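Local coordinates for protein beta-N-acetylhexosaminidase (Beutenbergia cavernae, PDB 5BU9) that probably hydrolyses terminal non-reducing N-acetyl-D-hexosamine residues in N-acetyl-beta-D-hexosaminides, as a member of glycosyl hydrolase family 3, at residues 169-174 against 179-184; 219-224 against 259-264. All blocks are in the same frame, centred on the assembly; numbering follows the deposited sequence.

Interaction 1 (169-174 against 179-184); sequences AFSAGM and VETVIK
The ring of Phe170 meets Thr181 obliquely, with CE1 of Phe170 4.3 Å from CG2 of Thr181, and one of its faces carries the CE methyl of Met174, a selenomethionine, set off toward the rim. That methyl gets there because the Met174 chain bends at both chi2 and chi3 (74° and 27°), folding back along its own helix. CG of Met174, anti to the backbone N (chi1 -154°), presses on CG2 of Thr181 at a tight 3.5 Å and lies 3.7 Å from CB of Val179. The other branch of Thr181 is polar: OG1 stands 3.2 Å from OG of Ser171, a hydrogen bond in which either hydroxyl may donate. Where helix 160-176 gives way to strand 180-186, N of Val179 donates to O of Met174 at 3.0 Å, coming from above the carbonyl plane. Asn129 and helix 107-123 border the Met174 side chain. This is the short alpha-to-beta return of a TIM-barrel domain, and Thr181 serves it with both branches, its methyl in the apolar layer and its hydroxyl giving buried Ser171 a polar partner in a mostly apolar interface.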
ATOM      1  N   ALA A 169     -15.021   2.853   8.962  1.00 42.21           N
ATOM      2  CA  ALA A 169     -15.925   3.917   8.579  1.00 43.11           C
ATOM      3  C   ALA A 169     -15.272   4.664   7.424  1.00 46.68           C
ATOM      4  O   ALA A 169     -15.903   4.923   6.405  1.00 42.42           O
ATOM      5  CB  ALA A 169     -16.187   4.827   9.732  1.00 44.11           C
ATOM      6  N   PHE A 170     -13.979   4.957   7.582  1.00 40.58           N
ATOM      7  CA  PHE A 170     -13.200   5.689   6.574  1.00 59.44           C
ATOM      8  C   PHE A 170     -13.218   4.898   5.263  1.00 39.91           C
ATOM      9  O   PHE A 170     -13.515   5.445   4.216  1.00 38.89           O
ATOM     10  CB  PHE A 170     -11.771   5.939   7.114  1.00 38.07           C
ATOM     11  CG  PHE A 170     -10.793   6.586   6.139  1.00 47.64           C
ATOM     12  CD1 PHE A 170     -10.108   5.824   5.194  1.00 35.45           C
ATOM     13  CD2 PHE A 170     -10.467   7.931   6.256  1.00 38.70           C
ATOM     14  CE1 PHE A 170      -9.175   6.396   4.350  1.00 36.58           C
ATOM     15  CE2 PHE A 170      -9.528   8.505   5.417  1.00 35.55           C
ATOM     16  CZ  PHE A 170      -8.878   7.733   4.452  1.00 34.29           C
ATOM     17  N   SER A 171     -12.943   3.604   5.350  1.00 39.31           N
ATOM     18  CA  SER A 171     -12.941   2.729   4.183  1.00 50.27           C
ATOM     19  C   SER A 171     -14.304   2.754   3.500  1.00 46.56           C
ATOM     20  O   SER A 171     -14.394   2.886   2.277  1.00 44.30           O
ATOM     21  CB  SER A 171     -12.569   1.278   4.581  1.00 37.25           C
ATOM     22  OG  SER A 171     -11.206   1.153   4.941  1.00 41.92           O
ATOM     23  N   ALA A 172     -15.365   2.636   4.295  1.00 46.03           N
ATOM     24  CA  ALA A 172     -16.727   2.603   3.750  1.00 42.22           C
ATOM     25  C   ALA A 172     -17.075   3.857   2.924  1.00 43.96           C
ATOM     26  O   ALA A 172     -17.668   3.743   1.845  1.00 54.73           O
ATOM     27  CB  ALA A 172     -17.726   2.405   4.863  1.00 43.79           C
ATOM     28  N   GLY A 173     -16.706   5.043   3.411  1.00 49.34           N
ATOM     29  CA  GLY A 173     -16.979   6.275   2.682  1.00 50.68           C
ATOM     30  C   GLY A 173     -16.142   6.386   1.415  1.00 41.47           C
ATOM     31  O   GLY A 173     -16.572   6.881   0.379  1.00 54.12           O
HETATM   32  N   MSE A 174     -14.920   5.906   1.530  1.00 41.20           N
HETATM   33  CA  MSE A 174     -13.983   5.884   0.441  1.00 46.23           C
HETATM   34  C   MSE A 174     -14.573   5.017  -0.681  1.00 52.57           C
HETATM   35  O   MSE A 174     -14.727   5.495  -1.812  1.00 38.90           O
HETATM   36  CB  MSE A 174     -12.622   5.371   0.963  1.00 39.12           C
HETATM   37  CG  MSE A 174     -11.403   5.831   0.183  1.00 75.74           C
HETATM   38 SE   MSE A 174     -10.844   7.681   0.428  0.82 49.96          SE
HETATM   39  CE  MSE A 174     -11.551   7.927   2.211  1.00103.99           C
ATOM     40  N   VAL A 179     -13.414   4.687  -4.436  1.00 40.22           N
ATOM     41  CA  VAL A 179     -11.987   4.579  -4.116  1.00 36.95           C
ATOM     42  C   VAL A 179     -11.753   3.440  -3.159  1.00 45.59           C
ATOM     43  O   VAL A 179     -12.223   3.491  -2.020  1.00 41.97           O
ATOM     44  CB  VAL A 179     -11.426   5.871  -3.488  1.00 39.65           C
ATOM     45  CG1 VAL A 179      -9.924   5.734  -3.355  1.00 38.26           C
ATOM     46  CG2 VAL A 179     -11.799   7.067  -4.312  1.00 37.43           C
ATOM     47  N   GLU A 180     -11.010   2.423  -3.596  1.00 40.61           N
ATOM     48  CA  GLU A 180     -10.687   1.314  -2.710  1.00 34.66           C
ATOM     49  C   GLU A 180      -9.624   1.743  -1.727  1.00 49.44           C
ATOM     50  O   GLU A 180      -8.900   2.706  -1.980  1.00 34.76           O
ATOM     51  CB  GLU A 180     -10.220   0.081  -3.496  1.00 34.17           C
ATOM     52  CG  GLU A 180     -11.385  -0.860  -3.892  1.00 47.65           C
ATOM     53  CD  GLU A 180     -12.054  -1.559  -2.689  1.00 57.46           C
ATOM     54  OE1 GLU A 180     -13.016  -2.339  -2.925  1.00 63.88           O
ATOM     55  OE2 GLU A 180     -11.621  -1.340  -1.520  1.00 44.85           O
ATOM     56  N   THR A 181      -9.531   1.027  -0.608  1.00 35.89           N
ATOM     57  CA  THR A 181      -8.556   1.359   0.423  1.00 32.02           C
ATOM     58  C   THR A 181      -7.542   0.225   0.617  1.00 38.87           C
ATOM     59  O   THR A 181      -7.761  -0.904   0.173  1.00 34.12           O
ATOM     60  CB  THR A 181      -9.257   1.658   1.743  1.00 38.09           C
ATOM     61  OG1 THR A 181     -10.276   0.672   1.967  1.00 39.69           O
ATOM     62  CG2 THR A 181      -9.907   3.059   1.686  1.00 33.90           C
ATOM     63  N   VAL A 182      -6.412   0.558   1.229  1.00 33.64           N
ATOM     64  CA  VAL A 182      -5.403  -0.421   1.611  1.00 34.35           C
ATOM     65  C   VAL A 182      -5.161  -0.315   3.105  1.00 45.27           C
ATOM     66  O   VAL A 182      -4.626   0.681   3.553  1.00 36.48           O
ATOM     67  CB  VAL A 182      -4.115  -0.174   0.852  1.00 34.07           C
ATOM     68  CG1 VAL A 182      -3.063  -1.222   1.238  1.00 28.22           C
ATOM     69  CG2 VAL A 182      -4.403  -0.166  -0.679  1.00 28.24           C
ATOM     70  N   ILE A 183      -5.565  -1.298   3.904  1.00 34.50           N
ATOM     71  CA  ILE A 183      -5.328  -1.145   5.347  1.00 38.81           C
ATOM     72  C   ILE A 183      -3.838  -1.409   5.608  1.00 37.70           C
ATOM     73  O   ILE A 183      -3.233  -2.273   4.966  1.00 28.27           O
ATOM     74  CB  ILE A 183      -6.271  -2.053   6.183  1.00 33.70           C
ATOM     75  CG1 ILE A 183      -6.124  -3.514   5.802  1.00 39.90           C
ATOM     76  CG2 ILE A 183      -7.727  -1.647   5.965  1.00 31.87           C
ATOM     77  CD1 ILE A 183      -6.839  -4.410   6.768  1.00 32.57           C
ATOM     78  N   LYS A 184      -3.226  -0.628   6.492  1.00 37.62           N
ATOM     79  CA  LYS A 184      -1.762  -0.686   6.674  1.00 28.55           C
ATOM     80  C   LYS A 184      -1.409  -0.408   8.155  1.00 33.29           C
ATOM     81  O   LYS A 184      -2.221   0.206   8.854  1.00 37.17           O
ATOM     82  CB  LYS A 184      -1.104   0.310   5.731  1.00 25.91           C
ATOM     83  CG  LYS A 184      -1.416   1.787   6.012  1.00 34.26           C
ATOM     84  CD  LYS A 184      -0.822   2.619   4.883  1.00 27.85           C
ATOM     85  CE  LYS A 184      -0.778   4.086   5.220  1.00 28.76           C
ATOM     86  NZ  LYS A 184      -0.295   4.943   4.061  1.00 33.17           N
TER

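Interaction 2 (219-224 against 259-264); sequences AGIDAG and LGFDGV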
ATOM      1  N   ALA A 219     -10.503  -7.206  11.845  1.00 38.73           N
ATOM      2  CA  ALA A 219     -11.772  -6.489  11.692  1.00 44.74           C
ATOM      3  C   ALA A 219     -11.842  -5.716  10.358  1.00 50.61           C
ATOM      4  O   ALA A 219     -12.920  -5.545   9.800  1.00 55.41           O
ATOM      5  CB  ALA A 219     -11.995  -5.546  12.855  1.00 41.05           C
ATOM      6  N   GLY A 220     -10.698  -5.266   9.850  1.00 46.87           N
ATOM      7  CA  GLY A 220     -10.643  -4.623   8.546  1.00 40.26           C
ATOM      8  C   GLY A 220     -10.922  -5.615   7.424  1.00 40.69           C
ATOM      9  O   GLY A 220     -11.653  -5.328   6.474  1.00 42.96           O
ATOM     10  N   ILE A 221     -10.325  -6.793   7.546  1.00 44.24           N
ATOM     11  CA  ILE A 221     -10.498  -7.866   6.585  1.00 49.21           C
ATOM     12  C   ILE A 221     -11.948  -8.382   6.604  1.00 45.38           C
ATOM     13  O   ILE A 221     -12.561  -8.570   5.555  1.00 48.65           O
ATOM     14  CB  ILE A 221      -9.497  -8.994   6.875  1.00 39.99           C
ATOM     15  CG1 ILE A 221      -8.074  -8.480   6.646  1.00 36.27           C
ATOM     16  CG2 ILE A 221      -9.856 -10.259   6.052  1.00 37.08           C
ATOM     17  CD1 ILE A 221      -7.026  -9.240   7.386  1.00 33.01           C
ATOM     18  N   ASP A 222     -12.489  -8.598   7.799  1.00 45.48           N
ATOM     19  CA  ASP A 222     -13.857  -9.097   7.946  1.00 54.24           C
ATOM     20  C   ASP A 222     -14.853  -8.103   7.411  1.00 52.07           C
ATOM     21  O   ASP A 222     -15.921  -8.480   6.926  1.00 46.15           O
ATOM     22  CB  ASP A 222     -14.193  -9.411   9.409  1.00 44.46           C
ATOM     23  CG  ASP A 222     -13.470 -10.645   9.915  1.00 61.30           C
ATOM     24  OD1 ASP A 222     -12.882 -11.379   9.072  1.00 51.78           O
ATOM     25  OD2 ASP A 222     -13.478 -10.866  11.150  1.00 57.81           O
ATOM     26  N   ALA A 223     -14.507  -6.827   7.498  1.00 45.54           N
ATOM     27  CA  ALA A 223     -15.420  -5.804   7.028  1.00 60.28           C
ATOM     28  C   ALA A 223     -15.235  -5.548   5.538  1.00 66.42           C
ATOM     29  O   ALA A 223     -15.837  -4.640   5.010  1.00 42.85           O
ATOM     30  CB  ALA A 223     -15.240  -4.518   7.816  1.00 42.90           C
ATOM     31  N   GLY A 224     -14.407  -6.343   4.865  1.00 46.51           N
ATOM     32  CA  GLY A 224     -14.384  -6.341   3.415  1.00 40.66           C
ATOM     33  C   GLY A 224     -13.129  -5.801   2.721  1.00 58.10           C
ATOM     34  O   GLY A 224     -13.143  -5.613   1.504  1.00 42.84           O
ATOM     35  N   LEU A 259      -6.062 -15.336   9.184  1.00 44.88           N
ATOM     36  CA  LEU A 259      -6.959 -14.188   9.098  1.00 53.04           C
ATOM     37  C   LEU A 259      -7.855 -14.295   7.863  1.00 48.31           C
ATOM     38  O   LEU A 259      -8.853 -13.573   7.747  1.00 51.30           O
ATOM     39  CB  LEU A 259      -6.146 -12.875   9.087  1.00 32.54           C
ATOM     40  CG  LEU A 259      -6.002 -12.202  10.468  1.00 56.22           C
ATOM     41  CD1 LEU A 259      -5.551 -13.143  11.553  1.00 37.86           C
ATOM     42  CD2 LEU A 259      -5.059 -11.044  10.437  1.00 37.17           C
ATOM     43  N   GLY A 260      -7.492 -15.206   6.955  1.00 43.75           N
ATOM     44  CA  GLY A 260      -8.302 -15.529   5.792  1.00 34.81           C
ATOM     45  C   GLY A 260      -8.328 -14.467   4.688  1.00 45.99           C
ATOM     46  O   GLY A 260      -9.243 -14.430   3.869  1.00 51.47           O
ATOM     47  N   PHE A 261      -7.332 -13.590   4.652  1.00 42.65           N
ATOM     48  CA  PHE A 261      -7.335 -12.549   3.623  1.00 44.30           C
ATOM     49  C   PHE A 261      -7.054 -13.148   2.235  1.00 41.43           C
ATOM     50  O   PHE A 261      -6.047 -13.831   2.023  1.00 47.94           O
ATOM     51  CB  PHE A 261      -6.325 -11.451   3.967  1.00 28.22           C
ATOM     52  CG  PHE A 261      -6.276 -10.325   2.948  1.00 44.35           C
ATOM     53  CD1 PHE A 261      -7.382  -9.522   2.724  1.00 31.34           C
ATOM     54  CD2 PHE A 261      -5.117 -10.076   2.216  1.00 45.35           C
ATOM     55  CE1 PHE A 261      -7.338  -8.483   1.787  1.00 54.87           C
ATOM     56  CE2 PHE A 261      -5.067  -9.049   1.269  1.00 36.16           C
ATOM     57  CZ  PHE A 261      -6.183  -8.247   1.061  1.00 32.51           C
ATOM     58  N   ASP A 262      -7.960 -12.867   1.306  1.00 38.58           N
ATOM     59  CA  ASP A 262      -7.939 -13.357  -0.081  1.00 45.51           C
ATOM     60  C   ASP A 262      -7.551 -12.309  -1.135  1.00 40.42           C
ATOM     61  O   ASP A 262      -7.445 -12.635  -2.328  1.00 52.54           O
ATOM     62  CB  ASP A 262      -9.331 -13.903  -0.465  1.00 61.58           C
ATOM     63  CG  ASP A 262      -9.609 -15.261   0.131  1.00 91.70           C
ATOM     64  OD1 ASP A 262      -8.629 -15.982   0.441  1.00 87.70           O
ATOM     65  OD2 ASP A 262     -10.807 -15.609   0.279  1.00 91.11           O
ATOM     66  N   GLY A 263      -7.401 -11.053  -0.710  1.00 41.91           N
ATOM     67  CA  GLY A 263      -7.237  -9.947  -1.639  1.00 35.34           C
ATOM     68  C   GLY A 263      -5.781  -9.689  -1.951  1.00 42.27           C
ATOM     69  O   GLY A 263      -4.954 -10.611  -1.916  1.00 38.31           O
ATOM     70  N   VAL A 264      -5.464  -8.433  -2.234  1.00 32.85           N
ATOM     71  CA  VAL A 264      -4.163  -8.059  -2.738  1.00 31.46           C
ATOM     72  C   VAL A 264      -3.254  -7.555  -1.618  1.00 37.97           C
ATOM     73  O   VAL A 264      -3.644  -6.663  -0.840  1.00 33.57           O
ATOM     74  CB  VAL A 264      -4.328  -7.011  -3.839  1.00 47.56           C
ATOM     75  CG1 VAL A 264      -3.009  -6.361  -4.151  1.00 30.72           C
ATOM     76  CG2 VAL A 264      -4.973  -7.648  -5.084  1.00 32.19           C
TER
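In the TIM-barrel domain of this family 3 enzyme, the end of helix 212-222 packs against the loop that leads from helix 248-258 into strand 264-267, so two successive helix-to-strand returns of the barrel meet here. Ile221 makes the join, pointing at the loop and lying between Leu259 and Phe261. Its CD1 reaches CD2 of Leu259 at 4.1 Å, and CB of Phe261 is equally near CD1 of Ile221. CG1 of Ile221 comes to CD1 of Phe261 at 4.1 Å, obliquely to the ring, while the CG2 branch rests 3.9 Å from O of Leu259. With CG1 anti to the carbonyl carbon (chi1 -65°) and CG2 anti to the backbone N, the two branches divide the work: one serves the side chains, the other the loop backbone. The Ile221 side chain crosses both of its partners at about a right angle. No hydrogen bond links the segments, so the contact is purely van der Waals; Leu255 of helix 248-258 touches both Ile221 and Phe261. Trimming Ile221 to an alanine would probably open a gap between Leu259 and Phe261 and leave the Phe261 ring less firmly held on this side. Helix 212-222 closes in a Schellman motif, with Gly224, at positive phi, donating its N to O of Ile221. Beyond the join, the Phe261 ring is backed by its own loop: N of Gly263 sits 3.4 Å above the ring plane, over its centre.

Overall arrangement
Both contacts belong to the same TIM-barrel domain and come in series along the chain: interaction 1 is complete before interaction 2 begins. Their centres are 12 Å apart. Interaction 1 joins helix 160-176 to the strand that directly follows it, 180-186; interaction 2 joins the end of helix 212-222 to the loop entering strand 264-267. Strand 227-230 lies between these two strands, parallel to both. The contacts also meet directly, since CD1 of Ile183 packs on CA of Gly220 at 4.2 Å and on CG1 of Ile221 at 4.3 Å. Ile183, on the strand of interaction 1, thus packs against helix 212-222 of interaction 2, so the two contacts adjoin in the layer between the barrel strands and the helices outside them.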